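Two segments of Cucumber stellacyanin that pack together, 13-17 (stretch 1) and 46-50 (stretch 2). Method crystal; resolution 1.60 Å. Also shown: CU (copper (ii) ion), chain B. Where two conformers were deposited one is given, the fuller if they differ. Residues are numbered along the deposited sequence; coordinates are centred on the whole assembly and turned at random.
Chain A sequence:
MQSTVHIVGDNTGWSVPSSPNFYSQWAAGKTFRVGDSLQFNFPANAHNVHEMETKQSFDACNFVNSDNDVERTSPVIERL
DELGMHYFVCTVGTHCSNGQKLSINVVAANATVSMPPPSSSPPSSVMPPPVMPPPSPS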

# COMPACT_ATOMS: atom_id res chain seq x y z
N GLY A 13 13.11 7.96 8.33
CA GLY A 13 12.49 6.64 8.21
C GLY A 13 11.85 6.23 9.52
O GLY A 13 11.61 7.05 10.40
N TRP A 14 11.55 4.94 9.64
CA TRP A 14 10.82 4.41 10.79
C TRP A 14 11.82 3.68 11.70
O TRP A 14 12.34 2.64 11.30
N SER A 15 12.12 4.26 12.84
CA SER A 15 13.09 3.57 13.76
C SER A 15 12.80 4.05 15.15
O SER A 15 11.86 4.86 15.37
N VAL A 16 13.54 3.58 16.14
CA VAL A 16 13.29 4.12 17.49
C VAL A 16 14.01 5.46 17.59
O VAL A 16 15.22 5.56 17.39
N PRO A 17 13.27 6.52 17.89
CA PRO A 17 13.85 7.86 17.79
C PRO A 17 14.66 8.22 19.05
O PRO A 17 14.50 7.60 20.09
N ALA A 46 14.14 -5.65 11.40
CA ALA A 46 14.40 -4.93 12.64
C ALA A 46 13.14 -4.33 13.27
O ALA A 46 13.07 -4.09 14.46
N HIS A 47 12.15 -4.01 12.43
CA HIS A 47 10.92 -3.38 13.06
C HIS A 47 9.73 -3.95 12.30
O HIS A 47 9.85 -4.75 11.39
N ASN A 48 8.54 -3.43 12.62
CA ASN A 48 7.37 -3.81 11.82
C ASN A 48 6.39 -2.62 11.92
O ASN A 48 6.76 -1.60 12.54
N VAL A 49 5.25 -2.77 11.27
CA VAL A 49 4.24 -1.71 11.31
C VAL A 49 2.87 -2.37 11.56
O VAL A 49 2.49 -3.25 10.81
N HIS A 50 2.22 -1.92 12.63
CA HIS A 50 0.91 -2.48 12.96
C HIS A 50 -0.05 -1.36 13.27
O HIS A 50 0.25 -0.40 13.97

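What does stretch 2 offer as it enters the contact? Ala46 stays out of reach, and the packing begins with His47, whose CA-to-CB bond points toward stretch 1. With chi1 in the m well and chi2 near -70°, its imidazole lies beside the loop formed by Trp14, Ser15 and Val16. Ser15 CA sits over one face of the ring, 4.3 Å from the centroid of the His47 imidazole, in a CH-pi contact. The CA-to-CB bond of Ser15, chi1 p, runs sideways, while Val16, chi1 t, brings its CG2 to 4.0 Å from His47 CE1.

How does the same histidine serve the metal? His47 ND1 binds the copper (ii) ion CU at 2.0 Å, and three further ligand atoms come from elsewhere in the structure. The other ring nitrogen, His47 NE2, is 3.9 Å from Ser15 CA. One imidazole is thus both a copper ligand and a packing surface.

Where is the polar link between the stretches? It is made by the backbone of Asn48. The CA-to-CB bond of buried Trp14 points toward stretch 2, and with chi1 t and chi2 near -133° the side chain presents its indole nitrogen to that carbonyl. Trp14 NE1 donates a hydrogen bond to Asn48 O at 2.9 Å, nearly straight at 170°, with the acceptor at the ring edge, near its plane. The Asn48 CA-to-CB bond points away, chi1 p, although the end of the side chain comes nearer.

What closes the contact beyond this hydrogen bond? Val49, chi1 t with its CA-to-CB bond sideways, adds an apolar contact to the same indole: Val49 CG2 lies 3.9 Å from Trp14 CD1 and 3.6 Å from Trp14 NE1. His50 takes no part, the end of its side chain leading away.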

# COMPACT_ATOMS: atom_id res chain seq x y z
CB TRP A 14 9.84 3.37 10.22
CG TRP A 14 8.84 2.77 11.14
CD1 TRP A 14 8.61 1.39 11.20
CD2 TRP A 14 7.90 3.36 12.03
NE1 TRP A 14 7.60 1.15 12.11
CE2 TRP A 14 7.15 2.32 12.63
CE3 TRP A 14 7.62 4.68 12.42
CZ2 TRP A 14 6.14 2.52 13.57
CZ3 TRP A 14 6.60 4.87 13.37
CH2 TRP A 14 5.87 3.82 13.93
CB SER A 15 14.53 3.80 13.34
OG SER A 15 14.90 5.15 13.37
CB VAL A 16 13.96 3.15 18.53
CG1 VAL A 16 13.77 3.72 19.92
CG2 VAL A 16 13.25 1.80 18.39
CB PRO A 17 12.59 8.75 17.75
CG PRO A 17 11.63 8.01 18.65
CD PRO A 17 11.87 6.54 18.39
CB ALA A 46 15.37 -3.77 12.37
CB HIS A 47 10.99 -1.84 12.65
CG HIS A 47 12.15 -1.17 13.31
ND1 HIS A 47 12.19 -0.95 14.67
CD2 HIS A 47 13.35 -0.74 12.81
CE1 HIS A 47 13.36 -0.37 14.98
NE2 HIS A 47 14.06 -0.23 13.88
CB ASN A 48 6.73 -5.10 12.27
CG ASN A 48 6.33 -5.09 13.74
OD1 ASN A 48 6.38 -6.14 14.41
ND2 ASN A 48 6.00 -3.97 14.26
CB VAL A 49 4.14 -0.98 9.95
CG1 VAL A 49 3.07 0.14 10.14
CG2 VAL A 49 5.48 -0.33 9.61
CB HIS A 50 1.09 -3.37 14.22
CG HIS A 50 -0.17 -3.89 14.80
ND1 HIS A 50 -0.99 -4.80 14.18
CD2 HIS A 50 -0.76 -3.65 16.01
CE1 HIS A 50 -2.04 -5.07 14.94
NE2 HIS A 50 -1.92 -4.39 16.06
CU CU B . 10.74 -1.24 15.96